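Local coordinates for UPF0141 protein yjdB (Campylobacter jejuni subsp. jejuni HB93-13, PDB 4TN0) that probably transfers phosphoethanolamine in the periplasm by means of a zinc-binding, alkaline phosphatase-like domain of an enzyme required for polymyxin resistance and motility, at residues Glu26-Ala31 / Leu221-Asp226; Val52-Asn57 / Pro254-Ser259. All blocks are in the same frame, centred on the assembly; numbering follows the deposited sequence.

Contact 1. Residues Glu26-Ala31 / Leu221-Asp226; sequences ETARAA and LFYLSD
The zinc site of this alkaline phosphatase-like domain illustrates how two loops leaving neighbouring strands can share one metal. Glu26 and Asp226 each give the ion one oxygen, and Thr65, modified to phosphothreonine, and His227 complete the site. Glu26 OE2 and Asp226 OD2 lie 2.7 Å apart, a closeness that the shared cation probably makes tolerable, and the two carboxylates cross obliquely with their planes 73° apart. Glu26 reaches the ion with CG anti to its backbone N and a bend at chi2 (66°). Thr27 OG1 donates to Glu26 OE2 over 2.8 Å from above the carboxylate plane. The other oxygen of the aspartate, Asp226 OD1, accepts Thr27 N at 2.9 Å on its syn lone pair, nearly straight at 167°, so the backbone of one loop helps, with the metal, to hold the carboxylate of the other in its orientation. Beside it Ser225 OG lies 3.0 Å from Ala28 O and is also within hydrogen-bonding reach of His227 O, so its proton may go to either. Ala28 CB rests 3.5 Å from Tyr223 OH, which is hydrogen-bonded with Tyr33 OH. Strand 218-224 runs between strands 18-24 and 252-259, and helix 186-211 covers Ala28 and Tyr223.

Contact 2. Residues Val52-Asn57 / Pro254-Ser259; sequences VVFFDN and PAIFWS
Phe54 and Phe55, consecutive on one strand, send their rings to opposite faces of the sheet, and each meets the antiparallel strand 254-259 with a ring edge. On the face shared by Phe54 and Ile256, Phe54 CG stands anti to the backbone N (chi1 176°), which swings the ring along the neighbouring strand. Its CD1 meets Ile256 CG1 at 3.9 Å, the methylene lying in the ring plane, and CE1 reaches Pro254 CB at 3.8 Å. The other branch of Ile256 serves Val52, two residues before Phe54: Ile256 CG2 lies 3.7 Å from Val52 CB, so the isoleucine divides its two arms between Phe54 and Val52.

Phe55 takes a different rotamer, with CG beside the backbone N and anti to the carbonyl carbon (chi1 -65°). This carries the ring toward Phe257, whose side chain lies alongside and points the same way, with Phe55 CE1 4.1 Å from Phe257 CB. Ala255 CB packs against Phe55 CB at 3.8 Å, the small methyl lying beside the start of the aromatic side chain, while Ala255 O sits in the plane of the Phe55 ring at its edge.

The backbone sets these positions. Val53 and Phe257 form a hydrogen-bonded pair, joined by Val53 N to Phe257 O and Phe257 N to Val53 O, both in the carbonyl planes. Phe55 N adds a bond of 2.9 Å to Ala255 O. Helix 186-211 packs on Val52, Ile256 and Trp258; helix 264-271 covers Val53 and Phe257 on the other side. Strand 252-259 runs against both its neighbours, 218-224 and 53-59, within an otherwise largely parallel sheet flanked by helices, a mixed alpha/beta sheet consistent with the alkaline phosphatase-like fold.

How the contacts relate
Both contacts are buried and reach one mixed sheet, with their centres about 10 Å apart, yet they differ sharply in chemistry. Contact 1 pairs a loop with the end of strand 218-224, and is carried by carboxylates, a hydroxyl and a backbone N-H gathered round zinc. Contact 2 lies within the sheet itself, where regular backbone bonds and apolar side chains suffice. Strands 218-224 and 252-259 are neighbours, and probable hydrogen bonds link them: Leu221 N to Trp258 O at 2.7 Å and Ile256 N to Tyr223 O at 2.8 Å. In this domain, metal chemistry occupies the loops that follow strands 18-24 and 218-224, while apolar cohesion holds the sheet.

Contact 1. Residues Glu26-Ala31 / Leu221-Asp226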
loop_
_atom_site.group_PDB
_atom_site.type_symbol
_atom_site.label_atom_id
_atom_site.label_comp_id
_atom_site.label_asym_id
_atom_site.label_seq_id
_atom_site.Cartn_x
_atom_site.Cartn_y
_atom_site.Cartn_z
ATOM N N GLU A 26 -5.547 -2.952 1.602
ATOM C CA GLU A 26 -6.980 -2.782 1.705
ATOM C C GLU A 26 -7.414 -3.050 3.144
ATOM O O GLU A 26 -7.207 -4.156 3.660
ATOM C CB GLU A 26 -7.708 -3.710 0.717
ATOM C CG GLU A 26 -9.228 -3.715 0.880
ATOM C CD GLU A 26 -9.831 -2.375 0.525
ATOM O OE1 GLU A 26 -10.116 -2.131 -0.673
ATOM O OE2 GLU A 26 -9.972 -1.542 1.446
ATOM N N THR A 27 -7.960 -2.012 3.789
ATOM C CA THR A 27 -8.662 -2.109 5.072
ATOM C C THR A 27 -7.726 -2.422 6.271
ATOM O O THR A 27 -8.135 -2.418 7.447
ATOM C CB THR A 27 -9.826 -3.166 4.934
ATOM O OG1 THR A 27 -10.742 -2.733 3.908
ATOM C CG2 THR A 27 -10.582 -3.380 6.220
ATOM N N ALA A 28 -6.451 -2.667 5.987
ATOM C CA ALA A 28 -5.501 -2.921 7.072
ATOM C C ALA A 28 -5.247 -1.657 7.913
ATOM O O ALA A 28 -5.010 -0.566 7.375
ATOM C CB ALA A 28 -4.194 -3.456 6.519
ATOM N N ARG A 29 -5.261 -1.834 9.234
ATOM C CA ARG A 29 -5.095 -0.741 10.151
ATOM C C ARG A 29 -3.830 -0.996 10.941
ATOM O O ARG A 29 -3.516 -2.142 11.252
ATOM C CB ARG A 29 -6.304 -0.615 11.089
ATOM C CG ARG A 29 -6.332 -1.579 12.274
ATOM C CD ARG A 29 -7.702 -1.583 12.959
ATOM N NE ARG A 29 -7.644 -2.225 14.268
ATOM C CZ ARG A 29 -8.661 -2.289 15.128
ATOM N NH1 ARG A 29 -9.834 -1.756 14.821
ATOM N NH2 ARG A 29 -8.502 -2.880 16.302
ATOM N N ALA A 30 -3.116 0.085 11.262
ATOM C CA ALA A 30 -1.792 0.028 11.883
ATOM C C ALA A 30 -1.800 -0.583 13.283
ATOM O O ALA A 30 -0.848 -1.266 13.664
ATOM C CB ALA A 30 -1.174 1.439 11.929
ATOM N N ALA A 31 -2.850 -0.294 14.057
ATOM C CA ALA A 31 -2.959 -0.711 15.460
ATOM C C ALA A 31 -2.832 -2.225 15.648
ATOM O O ALA A 31 -2.660 -2.702 16.768
ATOM C CB ALA A 31 -4.281 -0.224 16.060
ATOM N N LEU A 221 10.422 -2.760 -2.226
ATOM C CA LEU A 221 9.009 -2.975 -1.944
ATOM C C LEU A 221 8.461 -1.853 -1.062
ATOM O O LEU A 221 9.023 -1.546 0.005
ATOM C CB LEU A 221 8.784 -4.329 -1.275
ATOM C CG LEU A 221 7.402 -4.532 -0.637
ATOM C CD1 LEU A 221 6.312 -4.519 -1.689
ATOM C CD2 LEU A 221 7.367 -5.843 0.144
ATOM N N PHE A 222 7.376 -1.227 -1.515
ATOM C CA PHE A 222 6.647 -0.302 -0.661
ATOM C C PHE A 222 5.195 -0.736 -0.571
ATOM O O PHE A 222 4.516 -0.906 -1.601
ATOM C CB PHE A 222 6.739 1.149 -1.155
ATOM C CG PHE A 222 6.204 2.143 -0.160
ATOM C CD1 PHE A 222 6.709 2.183 1.126
ATOM C CD2 PHE A 222 5.184 3.010 -0.499
ATOM C CE1 PHE A 222 6.204 3.068 2.059
ATOM C CE2 PHE A 222 4.691 3.896 0.409
ATOM C CZ PHE A 222 5.200 3.932 1.700
ATOM N N TYR A 223 4.755 -0.967 0.670
ATOM C CA TYR A 223 3.388 -1.396 0.974
ATOM C C TYR A 223 2.683 -0.402 1.891
ATOM O O TYR A 223 3.230 -0.015 2.930
ATOM C CB TYR A 223 3.390 -2.785 1.627
ATOM C CG TYR A 223 2.138 -3.119 2.437
ATOM C CD1 TYR A 223 2.149 -3.044 3.825
ATOM C CD2 TYR A 223 0.953 -3.523 1.815
ATOM C CE1 TYR A 223 1.029 -3.349 4.572
ATOM C CE2 TYR A 223 -0.193 -3.823 2.574
ATOM C CZ TYR A 223 -0.135 -3.738 3.950
ATOM O OH TYR A 223 -1.235 -4.023 4.729
ATOM N N LEU A 224 1.470 -0.002 1.517
ATOM C CA LEU A 224 0.619 0.780 2.425
ATOM C C LEU A 224 -0.855 0.447 2.214
ATOM O O LEU A 224 -1.271 0.030 1.131
ATOM C CB LEU A 224 0.823 2.294 2.258
ATOM C CG LEU A 224 0.370 3.010 0.986
ATOM C CD1 LEU A 224 0.537 4.514 1.182
ATOM C CD2 LEU A 224 1.119 2.545 -0.261
ATOM N N SER A 225 -1.651 0.653 3.252
ATOM C CA SER A 225 -3.068 0.376 3.150
ATOM C C SER A 225 -3.793 1.609 2.647
ATOM O O SER A 225 -3.268 2.718 2.771
ATOM C CB SER A 225 -3.630 -0.063 4.501
ATOM O OG SER A 225 -4.949 -0.538 4.327
ATOM N N ASP A 226 -4.977 1.422 2.063
ATOM C CA ASP A 226 -5.806 2.557 1.668
ATOM C C ASP A 226 -6.443 3.257 2.884
ATOM O O ASP A 226 -6.598 4.473 2.863
ATOM C CB ASP A 226 -6.895 2.148 0.659
ATOM C CG ASP A 226 -7.837 1.059 1.185
ATOM O OD1 ASP A 226 -7.522 0.431 2.218
ATOM O OD2 ASP A 226 -8.880 0.806 0.538
#

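Contact 2. Residues Val52-Asn57 / Pro254-Ser259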
loop_
_atom_site.group_PDB
_atom_site.type_symbol
_atom_site.label_atom_id
_atom_site.label_comp_id
_atom_site.label_asym_id
_atom_site.label_seq_id
_atom_site.Cartn_x
_atom_site.Cartn_y
_atom_site.Cartn_z
ATOM N N VAL A 52 12.136 -5.579 7.627
ATOM C CA VAL A 52 11.494 -4.492 6.907
ATOM C C VAL A 52 11.392 -3.249 7.784
ATOM O O VAL A 52 11.423 -3.355 9.011
ATOM C CB VAL A 52 10.094 -4.914 6.420
ATOM C CG1 VAL A 52 10.196 -6.127 5.511
ATOM C CG2 VAL A 52 9.167 -5.217 7.601
ATOM N N VAL A 53 11.302 -2.073 7.159
ATOM C CA VAL A 53 11.092 -0.827 7.898
ATOM C C VAL A 53 9.595 -0.546 8.024
ATOM O O VAL A 53 8.865 -0.596 7.029
ATOM C CB VAL A 53 11.783 0.380 7.216
ATOM C CG1 VAL A 53 11.460 1.664 7.946
ATOM C CG2 VAL A 53 13.282 0.181 7.167
ATOM N N PHE A 54 9.148 -0.254 9.246
ATOM C CA PHE A 54 7.738 0.009 9.516
ATOM C C PHE A 54 7.481 1.427 10.009
ATOM O O PHE A 54 7.953 1.825 11.078
ATOM C CB PHE A 54 7.201 -0.998 10.536
ATOM C CG PHE A 54 5.776 -0.743 10.957
ATOM C CD1 PHE A 54 4.715 -1.141 10.159
ATOM C CD2 PHE A 54 5.502 -0.111 12.151
ATOM C CE1 PHE A 54 3.401 -0.916 10.555
ATOM C CE2 PHE A 54 4.193 0.126 12.545
ATOM C CZ PHE A 54 3.144 -0.278 11.744
ATOM N N PHE A 55 6.683 2.161 9.242
ATOM C CA PHE A 55 6.284 3.510 9.599
ATOM C C PHE A 55 5.154 3.484 10.630
ATOM O O PHE A 55 4.022 3.096 10.329
ATOM C CB PHE A 55 5.856 4.253 8.343
ATOM C CG PHE A 55 6.973 4.458 7.370
ATOM C CD1 PHE A 55 7.399 3.421 6.561
ATOM C CD2 PHE A 55 7.616 5.684 7.278
ATOM C CE1 PHE A 55 8.438 3.601 5.671
ATOM C CE2 PHE A 55 8.651 5.864 6.388
ATOM C CZ PHE A 55 9.057 4.825 5.587
ATOM N N ASP A 56 5.452 3.910 11.850
ATOM C CA ASP A 56 4.485 3.720 12.919
ATOM C C ASP A 56 3.580 4.922 13.118
ATOM O O ASP A 56 2.734 4.912 13.994
ATOM C CB ASP A 56 5.202 3.377 14.229
ATOM C CG ASP A 56 6.381 4.278 14.501
ATOM O OD1 ASP A 56 6.157 5.470 14.820
ATOM O OD2 ASP A 56 7.533 3.791 14.377
ATOM N N ASN A 57 3.739 5.940 12.284
ATOM C CA ASN A 57 2.954 7.164 12.411
ATOM C C ASN A 57 2.431 7.658 11.057
ATOM O O ASN A 57 2.494 8.831 10.736
ATOM C CB ASN A 57 3.804 8.238 13.092
ATOM C CG ASN A 57 2.972 9.395 13.625
ATOM O OD1 ASN A 57 1.761 9.269 13.830
ATOM N ND2 ASN A 57 3.621 10.532 13.851
ATOM N N PRO A 254 -0.736 1.019 8.299
ATOM C CA PRO A 254 0.641 0.549 8.197
ATOM C C PRO A 254 1.312 1.047 6.918
ATOM O O PRO A 254 0.667 1.212 5.878
ATOM C CB PRO A 254 0.475 -0.968 8.151
ATOM C CG PRO A 254 -0.803 -1.133 7.415
ATOM C CD PRO A 254 -1.686 -0.068 8.002
ATOM N N ALA A 255 2.613 1.282 7.007
ATOM C CA ALA A 255 3.426 1.453 5.823
ATOM C C ALA A 255 4.713 0.684 6.064
ATOM O O ALA A 255 5.295 0.751 7.159
ATOM C CB ALA A 255 3.689 2.922 5.531
ATOM N N ILE A 256 5.108 -0.090 5.057
ATOM C CA ILE A 256 6.261 -0.979 5.148
ATOM C C ILE A 256 7.181 -0.806 3.939
ATOM O O ILE A 256 6.718 -0.848 2.793
ATOM C CB ILE A 256 5.821 -2.454 5.236
ATOM C CG1 ILE A 256 5.191 -2.756 6.595
ATOM C CG2 ILE A 256 6.990 -3.402 4.968
ATOM C CD1 ILE A 256 4.488 -4.134 6.632
ATOM N N PHE A 257 8.480 -0.649 4.193
ATOM C CA PHE A 257 9.451 -0.532 3.101
ATOM C C PHE A 257 10.565 -1.555 3.194
ATOM O O PHE A 257 11.067 -1.869 4.278
ATOM C CB PHE A 257 10.082 0.867 3.056
ATOM C CG PHE A 257 11.138 1.022 1.981
ATOM C CD1 PHE A 257 10.778 1.135 0.644
ATOM C CD2 PHE A 257 12.487 1.042 2.307
ATOM C CE1 PHE A 257 11.738 1.266 -0.337
ATOM C CE2 PHE A 257 13.451 1.175 1.324
ATOM C CZ PHE A 257 13.075 1.289 0.003
ATOM N N TRP A 258 10.937 -2.087 2.040
ATOM C CA TRP A 258 12.102 -2.946 1.963
ATOM C C TRP A 258 12.869 -2.668 0.677
ATOM O O TRP A 258 12.277 -2.385 -0.367
ATOM C CB TRP A 258 11.704 -4.421 2.035
ATOM C CG TRP A 258 12.865 -5.349 1.891
ATOM C CD1 TRP A 258 13.616 -5.875 2.898
ATOM C CD2 TRP A 258 13.401 -5.876 0.674
ATOM N NE1 TRP A 258 14.594 -6.688 2.387
ATOM C CE2 TRP A 258 14.482 -6.708 1.021
ATOM C CE3 TRP A 258 13.078 -5.721 -0.678
ATOM C CZ2 TRP A 258 15.239 -7.384 0.070
ATOM C CZ3 TRP A 258 13.829 -6.394 -1.621
ATOM C CH2 TRP A 258 14.897 -7.215 -1.243
ATOM N N SER A 259 14.190 -2.784 0.751
ATOM C CA SER A 259 15.030 -2.649 -0.427
ATOM C C SER A 259 16.276 -3.481 -0.244
ATOM O O SER A 259 16.705 -3.716 0.888
ATOM C CB SER A 259 15.407 -1.190 -0.670
ATOM O OG SER A 259 16.077 -1.053 -1.904
#